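Local structure of 2-oxo-1,2-dihydroquinoline 8-monooxygenase, oxygenase component (Pseudomonas putida, 1Z02) at residues E330-V335 with L356-F361; F171-R176 with M303-P308; T50-E55 with G200-G205; V319-T322 with H326-W329. The protein probably hydroxylates 2-oxo-1,2-dihydroquinoline at carbon 8, as the oxygenase component that carries a Rieske [2Fe-2S] cluster and a mononuclear iron. All coordinates share one frame; numbering follows the deposited sequence.

Interaction 1. Residues E330-V335 with L356-F361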
loop_
_atom_site.group_PDB
_atom_site.type_symbol
_atom_site.label_atom_id
_atom_site.label_comp_id
_atom_site.label_asym_id
_atom_site.label_seq_id
_atom_site.Cartn_x
_atom_site.Cartn_y
_atom_site.Cartn_z
ATOM N N GLU A 330 -5.842 22.591 16.110
ATOM C CA GLU A 330 -6.999 23.418 16.449
ATOM C C GLU A 330 -6.822 23.868 17.889
ATOM O O GLU A 330 -6.880 23.042 18.790
ATOM C CB GLU A 330 -8.304 22.631 16.401
ATOM C CG GLU A 330 -8.719 22.094 15.075
ATOM C CD GLU A 330 -9.978 21.282 15.203
ATOM O OE1 GLU A 330 -11.044 21.870 15.484
ATOM O OE2 GLU A 330 -9.897 20.050 15.047
ATOM N N ILE A 331 -6.594 25.156 18.116
ATOM C CA ILE A 331 -6.473 25.628 19.486
ATOM C C ILE A 331 -7.335 26.854 19.735
ATOM O O ILE A 331 -7.626 27.634 18.821
ATOM C CB ILE A 331 -4.996 25.974 19.882
ATOM C CG1 ILE A 331 -4.513 27.208 19.112
ATOM C CG2 ILE A 331 -4.098 24.766 19.654
ATOM C CD1 ILE A 331 -3.208 27.770 19.601
ATOM N N LEU A 332 -7.750 27.002 20.988
ATOM C CA LEU A 332 -8.554 28.136 21.422
ATOM C C LEU A 332 -7.702 28.836 22.461
ATOM O O LEU A 332 -7.158 28.197 23.362
ATOM C CB LEU A 332 -9.874 27.673 22.047
ATOM C CG LEU A 332 -10.854 27.016 21.077
ATOM C CD1 LEU A 332 -12.074 26.528 21.814
ATOM C CD2 LEU A 332 -11.224 28.015 19.994
ATOM N N VAL A 333 -7.582 30.147 22.320
ATOM C CA VAL A 333 -6.773 30.937 23.231
ATOM C C VAL A 333 -7.613 31.995 23.931
ATOM O O VAL A 333 -8.499 32.599 23.325
ATOM C CB VAL A 333 -5.622 31.640 22.462
ATOM C CG1 VAL A 333 -4.720 32.380 23.438
ATOM C CG2 VAL A 333 -4.809 30.612 21.669
ATOM N N ARG A 334 -7.348 32.187 25.218
ATOM C CA ARG A 334 -8.034 33.201 26.014
ATOM C C ARG A 334 -7.094 33.627 27.132
ATOM O O ARG A 334 -6.520 32.782 27.818
ATOM C CB ARG A 334 -9.328 32.663 26.625
ATOM C CG ARG A 334 -10.119 33.751 27.340
ATOM C CD ARG A 334 -11.276 33.229 28.169
ATOM N NE ARG A 334 -11.990 34.339 28.801
ATOM C CZ ARG A 334 -13.220 34.723 28.469
ATOM N NH1 ARG A 334 -13.789 35.746 29.093
ATOM N NH2 ARG A 334 -13.888 34.081 27.521
ATOM N N VAL A 335 -6.924 34.932 27.310
ATOM C CA VAL A 335 -6.044 35.424 28.357
ATOM C C VAL A 335 -6.736 35.247 29.700
ATOM O O VAL A 335 -7.843 35.743 29.920
ATOM C CB VAL A 335 -5.687 36.914 28.146
ATOM C CG1 VAL A 335 -4.834 37.415 29.310
ATOM C CG2 VAL A 335 -4.907 37.076 26.839
ATOM N N LEU A 356 -18.578 20.673 21.259
ATOM C CA LEU A 356 -19.448 21.353 20.303
ATOM C C LEU A 356 -18.768 22.109 19.170
ATOM O O LEU A 356 -19.318 22.192 18.075
ATOM C CB LEU A 356 -20.384 22.320 21.035
ATOM C CG LEU A 356 -21.423 21.722 21.992
ATOM C CD1 LEU A 356 -22.237 22.841 22.621
ATOM C CD2 LEU A 356 -22.363 20.784 21.234
ATOM N N CYS A 357 -17.584 22.660 19.418
ATOM C CA CYS A 357 -16.890 23.422 18.385
ATOM C C CYS A 357 -15.698 22.750 17.714
ATOM O O CYS A 357 -15.748 22.458 16.518
ATOM C CB CYS A 357 -16.467 24.774 18.947
ATOM S SG CYS A 357 -17.877 25.788 19.457
ATOM N N LEU A 358 -14.621 22.517 18.459
ATOM C CA LEU A 358 -13.447 21.884 17.868
ATOM C C LEU A 358 -13.803 20.540 17.237
ATOM O O LEU A 358 -13.194 20.130 16.248
ATOM C CB LEU A 358 -12.347 21.712 18.920
ATOM C CG LEU A 358 -11.762 23.016 19.486
ATOM C CD1 LEU A 358 -10.408 22.728 20.120
ATOM C CD2 LEU A 358 -11.596 24.042 18.363
ATOM N N HIS A 359 -14.797 19.863 17.803
ATOM C CA HIS A 359 -15.251 18.577 17.273
ATOM C C HIS A 359 -16.582 18.709 16.528
ATOM O O HIS A 359 -16.671 18.411 15.343
ATOM C CB HIS A 359 -15.430 17.566 18.403
ATOM C CG HIS A 359 -14.187 16.812 18.746
ATOM N ND1 HIS A 359 -13.501 16.056 17.824
ATOM C CD2 HIS A 359 -13.521 16.675 19.917
ATOM C CE1 HIS A 359 -12.463 15.483 18.411
ATOM N NE2 HIS A 359 -12.454 15.843 19.683
ATOM N N GLY A 360 -17.610 19.166 17.235
ATOM C CA GLY A 360 -18.934 19.299 16.645
ATOM C C GLY A 360 -19.043 20.123 15.378
ATOM O O GLY A 360 -19.828 19.804 14.488
ATOM N N PHE A 361 -18.252 21.184 15.292
ATOM C CA PHE A 361 -18.269 22.061 14.129
ATOM C C PHE A 361 -17.220 21.654 13.091
ATOM O O PHE A 361 -17.550 21.362 11.940
ATOM C CB PHE A 361 -18.007 23.511 14.574
ATOM C CG PHE A 361 -18.200 24.529 13.491
ATOM C CD1 PHE A 361 -19.478 24.931 13.109
ATOM C CD2 PHE A 361 -17.102 25.080 12.838
ATOM C CE1 PHE A 361 -19.653 25.871 12.092
ATOM C CE2 PHE A 361 -17.264 26.014 11.825
ATOM C CZ PHE A 361 -18.541 26.411 11.449
#
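L358 buries more surface than any other residue of this contact, and it meets E330 and L332. Here the 356-359 part of helix 339-359 lies against strand 325-335 of the antiparallel sheet. A long helix packed on a curved sheet is the plan of the helix-grip (Bet v 1-like) fold, to which the catalytic domain of this family belongs.

E330 and L332 are two residues apart on the strand, and both point at the helix. The CD2 methyl of L358 enters between them. It touches CG of L332 at 4.1 Å, where the two leucines meet end on. On its other flank CD2 comes within 3.6 Å of OE1 of E330. The second methyl, CD1, rests 3.8 Å from the backbone O of E330.

The side chain of E330 starts with CG anti to its own carbonyl carbon (chi1 -64°) and runs on extended (chi2 177°). This carries the carboxylate past the leucine methyls to the backbone of L358. There OE1 stands 2.9 Å from O of L358. Both atoms are acceptors, and the pair is not a hydrogen bond. Two acceptors this close would probably repel if the carboxylate is ionised; the salt bridge from OE2 to R203 on strand 196-206 probably offsets part of that. E330 is also near the metal site, its side chain about 7 Å from that of the iron ligand D365. The same OE1 lies 3.4 Å from CA of L358, so it is close to the backbone of that residue at two atoms.

Interaction 2. Residues F171-R176 with M303-P308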
loop_
_atom_site.group_PDB
_atom_site.type_symbol
_atom_site.label_atom_id
_atom_site.label_comp_id
_atom_site.label_asym_id
_atom_site.label_seq_id
_atom_site.Cartn_x
_atom_site.Cartn_y
_atom_site.Cartn_z
ATOM N N PHE A 171 -1.546 38.007 12.691
ATOM C CA PHE A 171 -1.455 39.417 13.080
ATOM C C PHE A 171 -1.929 39.571 14.519
ATOM O O PHE A 171 -2.901 38.937 14.916
ATOM C CB PHE A 171 -2.328 40.289 12.168
ATOM C CG PHE A 171 -2.092 40.062 10.701
ATOM C CD1 PHE A 171 -2.982 39.298 9.951
ATOM C CD2 PHE A 171 -0.968 40.594 10.073
ATOM C CE1 PHE A 171 -2.758 39.061 8.597
ATOM C CE2 PHE A 171 -0.732 40.362 8.716
ATOM C CZ PHE A 171 -1.630 39.594 7.979
ATOM N N ARG A 172 -1.247 40.414 15.294
ATOM C CA ARG A 172 -1.596 40.623 16.698
ATOM C C ARG A 172 -2.439 41.867 16.933
ATOM O O ARG A 172 -2.283 42.865 16.233
ATOM C CB ARG A 172 -0.327 40.724 17.555
ATOM C CG ARG A 172 0.605 39.541 17.414
ATOM C CD ARG A 172 1.869 39.708 18.237
ATOM N NE ARG A 172 1.606 39.719 19.673
ATOM C CZ ARG A 172 2.554 39.684 20.606
ATOM N NH1 ARG A 172 2.224 39.699 21.892
ATOM N NH2 ARG A 172 3.835 39.626 20.253
ATOM N N PHE A 173 -3.327 41.782 17.923
ATOM C CA PHE A 173 -4.198 42.885 18.335
ATOM C C PHE A 173 -3.989 43.049 19.840
ATOM O O PHE A 173 -3.676 42.078 20.529
ATOM C CB PHE A 173 -5.671 42.567 18.064
ATOM C CG PHE A 173 -5.996 42.408 16.609
ATOM C CD1 PHE A 173 -5.894 41.164 15.988
ATOM C CD2 PHE A 173 -6.378 43.506 15.846
ATOM C CE1 PHE A 173 -6.160 41.023 14.631
ATOM C CE2 PHE A 173 -6.646 43.372 14.487
ATOM C CZ PHE A 173 -6.537 42.129 13.881
ATOM N N PRO A 174 -4.186 44.263 20.375
ATOM C CA PRO A 174 -4.590 45.499 19.702
ATOM C C PRO A 174 -3.525 46.163 18.824
ATOM O O PRO A 174 -3.816 47.142 18.137
ATOM C CB PRO A 174 -5.008 46.387 20.867
ATOM C CG PRO A 174 -4.020 46.012 21.906
ATOM C CD PRO A 174 -3.993 44.505 21.817
ATOM N N GLU A 175 -2.303 45.638 18.843
ATOM C CA GLU A 175 -1.224 46.211 18.043
ATOM C C GLU A 175 -1.661 46.631 16.639
ATOM O O GLU A 175 -1.320 47.709 16.164
ATOM C CB GLU A 175 -0.055 45.224 17.945
ATOM C CG GLU A 175 1.024 45.658 16.966
ATOM C CD GLU A 175 2.118 44.627 16.800
ATOM O OE1 GLU A 175 2.987 44.819 15.925
ATOM O OE2 GLU A 175 2.113 43.625 17.543
ATOM N N ARG A 176 -2.452 45.794 15.990
ATOM C CA ARG A 176 -2.883 46.090 14.637
ATOM C C ARG A 176 -4.366 46.474 14.530
ATOM O O ARG A 176 -4.966 46.425 13.445
ATOM C CB ARG A 176 -2.617 44.879 13.750
ATOM C CG ARG A 176 -1.226 44.319 13.807
ATOM C CD ARG A 176 -0.774 43.943 12.441
ATOM N NE ARG A 176 0.684 43.757 12.466
ATOM C CZ ARG A 176 1.453 43.825 11.397
ATOM N NH1 ARG A 176 2.724 43.526 11.497
ATOM N NH2 ARG A 176 0.971 44.247 10.238
ATOM N N MET A 303 -6.541 32.305 11.654
ATOM C CA MET A 303 -6.959 33.016 12.853
ATOM C C MET A 303 -8.427 33.347 12.686
ATOM O O MET A 303 -8.819 33.942 11.684
ATOM C CB MET A 303 -6.183 34.318 13.062
ATOM C CG MET A 303 -6.824 35.209 14.136
ATOM S SD MET A 303 -5.786 36.541 14.801
ATOM C CE MET A 303 -5.710 37.661 13.395
ATOM N N VAL A 304 -9.234 32.945 13.661
ATOM C CA VAL A 304 -10.659 33.223 13.634
ATOM C C VAL A 304 -10.974 34.068 14.865
ATOM O O VAL A 304 -11.221 33.530 15.946
ATOM C CB VAL A 304 -11.499 31.935 13.702
ATOM C CG1 VAL A 304 -12.929 32.242 13.304
ATOM C CG2 VAL A 304 -10.912 30.866 12.794
ATOM N N GLU A 305 -10.949 35.388 14.691
ATOM C CA GLU A 305 -11.227 36.328 15.774
ATOM C C GLU A 305 -12.656 36.186 16.276
ATOM O O GLU A 305 -13.568 35.898 15.504
ATOM C CB GLU A 305 -11.012 37.771 15.292
ATOM C CG GLU A 305 -9.635 38.025 14.728
ATOM C CD GLU A 305 -9.512 39.372 14.054
ATOM O OE1 GLU A 305 -9.038 39.413 12.895
ATOM O OE2 GLU A 305 -9.882 40.385 14.687
ATOM N N ASN A 306 -12.836 36.386 17.577
ATOM C CA ASN A 306 -14.149 36.321 18.206
ATOM C C ASN A 306 -14.870 34.986 18.024
ATOM O O ASN A 306 -16.082 34.940 17.776
ATOM C CB ASN A 306 -15.026 37.460 17.685
ATOM C CG ASN A 306 -15.973 37.979 18.738
ATOM O OD1 ASN A 306 -15.554 38.330 19.846
ATOM N ND2 ASN A 306 -17.254 38.039 18.405
ATOM N N TRP A 307 -14.119 33.898 18.166
ATOM C CA TRP A 307 -14.676 32.556 18.032
ATOM C C TRP A 307 -14.056 31.622 19.074
ATOM O O TRP A 307 -12.838 31.619 19.274
ATOM C CB TRP A 307 -14.420 32.026 16.620
ATOM C CG TRP A 307 -15.051 30.701 16.331
ATOM C CD1 TRP A 307 -14.528 29.467 16.593
ATOM C CD2 TRP A 307 -16.335 30.474 15.739
ATOM N NE1 TRP A 307 -15.404 28.486 16.200
ATOM C CE2 TRP A 307 -16.524 29.076 15.672
ATOM C CE3 TRP A 307 -17.349 31.317 15.260
ATOM C CZ2 TRP A 307 -17.683 28.499 15.145
ATOM C CZ3 TRP A 307 -18.507 30.741 14.734
ATOM C CH2 TRP A 307 -18.661 29.344 14.681
ATOM N N PRO A 308 -14.888 30.819 19.757
ATOM C CA PRO A 308 -16.350 30.749 19.604
ATOM C C PRO A 308 -17.123 31.834 20.361
ATOM O O PRO A 308 -18.332 31.995 20.180
ATOM C CB PRO A 308 -16.676 29.345 20.102
ATOM C CG PRO A 308 -15.649 29.117 21.136
ATOM C CD PRO A 308 -14.389 29.680 20.543
#
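The phenyl ring of F173 has the carboxylate of E305 over one face and the methyl of M303 at its edge. OE2 of E305 stands 3.7 Å above the ring plane, displaced from the ring centre. The carboxylate does not lie flat on the ring: the two planes are 35° apart. It lies over the CE1-CZ side of the ring, with OE1 of E305 3.7 Å from CE1 of F173. CE of M303 reaches that same CE1 from within the ring plane, at 3.6 Å.

M303 CG is anti to its backbone N (chi1 167°), and the chain turns at its end (chi3 71°). The bend brings CE to the loop, where it also lies 3.4 Å from the backbone O of F171. CB of F171 is a looser neighbour of the methyl at 4.5 Å. Alternate residues of strand 301-305 thus face the loop 171-176, which covers this part of the catalytic-domain sheet. No hydrogen bond crosses between the two segments.

The polar end of E305 is satisfied elsewhere. OE1 forms a salt bridge with R293 on the neighbouring strand, and OE2 accepts a hydrogen bond from the indole of W185. A leucine in its place would probably leave R293 without its charge mate and the indole N-H of W185 without its acceptor, in a buried setting.

The face of an aromatic ring offers a carboxylate little attraction. The chemistry therefore implies that R293 and W185 hold E305 here, while F173 and M303 close over it as apolar cover, which probably strengthens the buried salt bridge.

Interaction 3. Residues T50-E55 with G200-G205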
loop_
_atom_site.group_PDB
_atom_site.type_symbol
_atom_site.label_atom_id
_atom_site.label_comp_id
_atom_site.label_asym_id
_atom_site.label_seq_id
_atom_site.Cartn_x
_atom_site.Cartn_y
_atom_site.Cartn_z
ATOM N N THR A 50 3.134 21.565 25.189
ATOM C CA THR A 50 4.078 21.428 26.280
ATOM C C THR A 50 3.844 20.139 27.067
ATOM O O THR A 50 4.799 19.468 27.465
ATOM C CB THR A 50 3.981 22.655 27.217
ATOM O OG1 THR A 50 4.477 23.816 26.531
ATOM C CG2 THR A 50 4.780 22.438 28.487
ATOM N N HIS A 51 2.580 19.782 27.273
ATOM C CA HIS A 51 2.264 18.577 28.032
ATOM C C HIS A 51 2.693 17.291 27.328
ATOM O O HIS A 51 2.692 16.216 27.928
ATOM C CB HIS A 51 0.769 18.537 28.389
ATOM C CG HIS A 51 -0.148 18.439 27.211
ATOM N ND1 HIS A 51 -0.284 17.287 26.463
ATOM C CD2 HIS A 51 -1.011 19.336 26.678
ATOM C CE1 HIS A 51 -1.192 17.479 25.524
ATOM N NE2 HIS A 51 -1.650 18.716 25.633
ATOM N N GLU A 52 3.086 17.399 26.063
ATOM C CA GLU A 52 3.525 16.225 25.322
ATOM C C GLU A 52 5.025 15.992 25.462
ATOM O O GLU A 52 5.560 15.039 24.896
ATOM C CB GLU A 52 3.173 16.371 23.847
ATOM C CG GLU A 52 1.702 16.241 23.545
ATOM C CD GLU A 52 1.397 16.381 22.065
ATOM O OE1 GLU A 52 1.488 17.509 21.547
ATOM O OE2 GLU A 52 1.071 15.359 21.418
ATOM N N LEU A 53 5.699 16.857 26.219
ATOM C CA LEU A 53 7.142 16.751 26.416
ATOM C C LEU A 53 7.508 17.210 27.831
ATOM O O LEU A 53 7.686 18.398 28.080
ATOM C CB LEU A 53 7.869 17.615 25.377
ATOM C CG LEU A 53 9.042 17.121 24.509
ATOM C CD1 LEU A 53 10.296 17.782 24.872
ATOM C CD2 LEU A 53 9.152 15.657 24.512
ATOM N N GLU A 54 7.593 16.262 28.758
ATOM C CA GLU A 54 7.945 16.574 30.141
ATOM C C GLU A 54 9.461 16.489 30.298
ATOM O O GLU A 54 10.159 16.064 29.375
ATOM C CB GLU A 54 7.259 15.589 31.084
ATOM C CG GLU A 54 5.750 15.625 30.979
ATOM C CD GLU A 54 5.075 14.604 31.875
ATOM O OE1 GLU A 54 3.828 14.548 31.868
ATOM O OE2 GLU A 54 5.785 13.857 32.585
ATOM N N GLU A 55 9.965 16.885 31.464
ATOM C CA GLU A 55 11.401 16.859 31.710
ATOM C C GLU A 55 11.988 15.489 31.396
ATOM O O GLU A 55 11.497 14.473 31.879
ATOM C CB GLU A 55 11.699 17.216 33.167
ATOM C CG GLU A 55 13.183 17.256 33.505
ATOM C CD GLU A 55 13.914 18.434 32.878
ATOM O OE1 GLU A 55 15.167 18.445 32.916
ATOM O OE2 GLU A 55 13.249 19.352 32.359
ATOM N N GLY A 200 -6.503 22.752 23.255
ATOM C CA GLY A 200 -6.761 22.287 21.909
ATOM C C GLY A 200 -6.253 20.900 21.603
ATOM O O GLY A 200 -6.014 20.085 22.500
ATOM N N MET A 201 -6.066 20.633 20.317
ATOM C CA MET A 201 -5.615 19.319 19.890
ATOM C C MET A 201 -5.045 19.372 18.486
ATOM O O MET A 201 -5.209 20.365 17.771
ATOM C CB MET A 201 -6.810 18.380 19.867
ATOM C CG MET A 201 -7.860 18.838 18.849
ATOM S SD MET A 201 -9.410 17.954 18.984
ATOM C CE MET A 201 -10.360 18.768 17.823
ATOM N N HIS A 202 -4.363 18.296 18.104
ATOM C CA HIS A 202 -3.838 18.174 16.753
ATOM C C HIS A 202 -4.034 16.720 16.322
ATOM O O HIS A 202 -3.797 15.787 17.093
ATOM C CB HIS A 202 -2.377 18.647 16.659
ATOM C CG HIS A 202 -1.405 17.859 17.471
ATOM N ND1 HIS A 202 -0.919 16.631 17.071
ATOM C CD2 HIS A 202 -0.759 18.157 18.622
ATOM C CE1 HIS A 202 -0.016 16.213 17.937
ATOM N NE2 HIS A 202 0.101 17.123 18.889
ATOM N N ARG A 203 -4.532 16.542 15.105
ATOM C CA ARG A 203 -4.797 15.211 14.581
ATOM C C ARG A 203 -4.247 15.054 13.178
ATOM O O ARG A 203 -4.328 15.973 12.365
ATOM C CB ARG A 203 -6.306 14.956 14.548
ATOM C CG ARG A 203 -7.004 15.119 15.885
ATOM C CD ARG A 203 -8.512 15.019 15.725
ATOM N NE ARG A 203 -9.104 16.287 15.302
ATOM C CZ ARG A 203 -10.386 16.436 14.972
ATOM N NH1 ARG A 203 -11.219 15.420 14.997
ATOM N NH2 ARG A 203 -10.864 17.613 14.644
ATOM N N THR A 204 -3.708 13.877 12.887
ATOM C CA THR A 204 -3.159 13.614 11.569
ATOM C C THR A 204 -4.287 13.608 10.549
ATOM O O THR A 204 -5.306 12.927 10.731
ATOM C CB THR A 204 -2.427 12.262 11.529
ATOM O OG1 THR A 204 -1.427 12.235 12.552
ATOM C CG2 THR A 204 -1.750 12.067 10.186
ATOM N N GLY A 205 -4.108 14.399 9.492
ATOM C CA GLY A 205 -5.087 14.483 8.422
ATOM C C GLY A 205 -4.595 13.678 7.233
ATOM O O GLY A 205 -3.400 13.660 6.943
HETATM O O HOH W 1 -3.723 20.065 24.892
#
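H202 donates from NE2 to the carboxylate of E52, with OE1 at 3.0 Å and an N-H...O angle of 158°. OE1 receives the bond on its syn lone pair and lies almost in the imidazole plane. A weak second bond runs from the same NE2 to OE2 of E52 at 3.2 Å. The N-H is thus shared unequally by both oxygens, with the carboxylate turned 44° from the ring plane.

The two side chains come from opposite directions. E52 reaches out extended (chi2 -179°) from a 3-10 turn of the Rieske domain. H202 stands on strand 196-206, an outermost strand of the catalytic-domain sheet within the chain. Its chi1 of 63° leaves CG flanked by both backbone N and C, and the ring leads from there to the turn. The pair therefore bridges the two domains.

Each group has further partners. OE1 of E52 also accepts from the backbone N of F49, and OE2 forms a salt bridge with K438. ND1 of H202 is hydrogen-bonded to E327, and its ring stacks on W329.

A thinner link lies beside this bond. A water sits at the edge of the H51 ring, 2.6 Å from NE2 of H51, and gives a weak bond of 3.3 Å to O of G200. Direct packing between the segments is slight.

The joint is thus polar, made by one His-carboxylate pair and a water. With a carboxylate at each of its nitrogens, the H202 imidazole would probably be biased toward the positively charged form, and the K438 salt bridge would help balance E52.

Interaction 4. Residues V319-T322 with H326-W329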
loop_
_atom_site.group_PDB
_atom_site.type_symbol
_atom_site.label_atom_id
_atom_site.label_comp_id
_atom_site.label_asym_id
_atom_site.label_seq_id
_atom_site.Cartn_x
_atom_site.Cartn_y
_atom_site.Cartn_z
ATOM N N VAL A 319 0.089 21.511 9.279
ATOM C CA VAL A 319 1.501 21.186 9.148
ATOM C C VAL A 319 1.793 19.993 8.258
ATOM O O VAL A 319 1.372 18.874 8.538
ATOM C CB VAL A 319 2.133 20.940 10.529
ATOM C CG1 VAL A 319 3.651 20.800 10.381
ATOM C CG2 VAL A 319 1.763 22.100 11.488
ATOM N N PRO A 320 2.523 20.221 7.163
ATOM C CA PRO A 320 2.834 19.100 6.274
ATOM C C PRO A 320 3.734 18.084 6.955
ATOM O O PRO A 320 4.676 18.451 7.669
ATOM C CB PRO A 320 3.495 19.774 5.068
ATOM C CG PRO A 320 4.048 21.034 5.615
ATOM C CD PRO A 320 3.037 21.494 6.629
ATOM N N ILE A 321 3.410 16.806 6.769
ATOM C CA ILE A 321 4.192 15.720 7.343
ATOM C C ILE A 321 4.971 15.125 6.174
ATOM O O ILE A 321 6.204 15.045 6.204
ATOM C CB ILE A 321 3.282 14.654 7.974
ATOM C CG1 ILE A 321 2.533 15.261 9.161
ATOM C CG2 ILE A 321 4.120 13.457 8.423
ATOM C CD1 ILE A 321 1.505 14.355 9.769
ATOM N N THR A 322 4.225 14.697 5.158
ATOM C CA THR A 322 4.796 14.182 3.920
ATOM C C THR A 322 4.011 14.983 2.888
ATOM O O THR A 322 3.394 15.998 3.230
ATOM C CB THR A 322 4.556 12.658 3.707
ATOM O OG1 THR A 322 3.151 12.386 3.662
ATOM C CG2 THR A 322 5.213 11.850 4.815
ATOM N N HIS A 326 -0.772 15.505 6.764
ATOM C CA HIS A 326 -0.496 16.736 7.494
ATOM C C HIS A 326 -1.038 16.599 8.904
ATOM O O HIS A 326 -1.859 15.720 9.182
ATOM C CB HIS A 326 -1.168 17.939 6.824
ATOM C CG HIS A 326 -2.663 17.853 6.780
ATOM N ND1 HIS A 326 -3.336 17.036 5.895
ATOM C CD2 HIS A 326 -3.617 18.458 7.529
ATOM C CE1 HIS A 326 -4.637 17.139 6.102
ATOM N NE2 HIS A 326 -4.836 17.996 7.089
ATOM N N GLU A 327 -0.580 17.467 9.798
ATOM C CA GLU A 327 -1.043 17.443 11.183
ATOM C C GLU A 327 -1.929 18.679 11.375
ATOM O O GLU A 327 -1.456 19.808 11.326
ATOM C CB GLU A 327 0.153 17.473 12.142
ATOM C CG GLU A 327 -0.180 17.139 13.595
ATOM C CD GLU A 327 -0.638 15.707 13.785
ATOM O OE1 GLU A 327 -0.674 14.942 12.807
ATOM O OE2 GLU A 327 -0.972 15.338 14.923
ATOM N N TYR A 328 -3.221 18.447 11.572
ATOM C CA TYR A 328 -4.188 19.528 11.734
ATOM C C TYR A 328 -4.336 19.986 13.192
ATOM O O TYR A 328 -4.823 19.245 14.051
ATOM C CB TYR A 328 -5.526 19.059 11.159
ATOM C CG TYR A 328 -6.718 19.949 11.431
ATOM C CD1 TYR A 328 -6.678 21.324 11.166
ATOM C CD2 TYR A 328 -7.920 19.400 11.879
ATOM C CE1 TYR A 328 -7.815 22.125 11.337
ATOM C CE2 TYR A 328 -9.057 20.187 12.049
ATOM C CZ TYR A 328 -9.003 21.546 11.774
ATOM O OH TYR A 328 -10.150 22.295 11.916
ATOM N N TRP A 329 -3.899 21.214 13.458
ATOM C CA TRP A 329 -3.976 21.790 14.795
ATOM C C TRP A 329 -5.192 22.691 14.952
ATOM O O TRP A 329 -5.536 23.445 14.041
ATOM C CB TRP A 329 -2.721 22.614 15.100
ATOM C CG TRP A 329 -1.470 21.808 15.268
ATOM C CD1 TRP A 329 -0.834 21.054 14.317
ATOM C CD2 TRP A 329 -0.679 21.700 16.459
ATOM N NE1 TRP A 329 0.304 20.489 14.848
ATOM C CE2 TRP A 329 0.422 20.868 16.161
ATOM C CE3 TRP A 329 -0.796 22.226 17.755
ATOM C CZ2 TRP A 329 1.403 20.552 17.109
ATOM C CZ3 TRP A 329 0.177 21.913 18.696
ATOM C CH2 TRP A 329 1.262 21.083 18.367
#
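E327 N gives the shorter of two backbone bonds to V319, reaching its O at 2.7 Å with an N-H...O angle of 157°. The return bond, from V319 N to E327 O, is longer at 3.1 Å. Its donor stands well above the carbonyl plane, 36° out of it. Together they make the antiparallel hydrogen-bonded pair of a beta hairpin, strands 313-320 and 325-335. The next pair toward the turn, P320 with H326, is non-hydrogen-bonded. V319 O is also crowded by H326, whose CA lies 3.0 Å away.

I321, beyond the P320-H326 pair, still leans on the partner strand. Its CG1 is anti to its carbonyl carbon (chi1 -65°) and the chain extends from there, laying CD1 over the H326-E327 peptide. CD1 is 3.5 Å from C of H326 and 3.8 Å from OE1 of E327. With an alanine here, that peptide would probably lose the CD1 methyl that covers it, and a gap would open beside CB of E327. The E327 carboxylate itself turns away to strand 196-206, with OE1 bonded to T204 and OE2 to H202.

At the other end, CG2 of V319 meets W329 at CD1, 4.0 Å away, and is equally near NE1. The indole also presents an edge to O of E327, which lies in the ring plane.

The hairpin lies inside the sheet, with strand 196-206 next to 325-335 and strand 301-305 next to 313-320. V319 and W329 pack on P46 of strand 43-49, while P320 and H326 touch W209 of helix 209-216.

Interactions 1, 2 and 4 are buried in the catalytic domain, while interaction 3 is a surface contact that joins it to the Rieske domain. All four reach one antiparallel sheet. Interactions 1 and 4 share strand 325-335: interaction 4 pairs one end with its hairpin partner, and interaction 1 sets the other end against a helix. Interactions 1 and 2 meet where L332 and C357 pack on P308. Interactions 3 and 4 meet along neighbouring strands, where G205 N probably bonds to H326 O. Their chemistry differs with place. Backbone bonds dominate interaction 4, side-chain packing interactions 1 and 2, and a histidine-carboxylate bond with a water interaction 3.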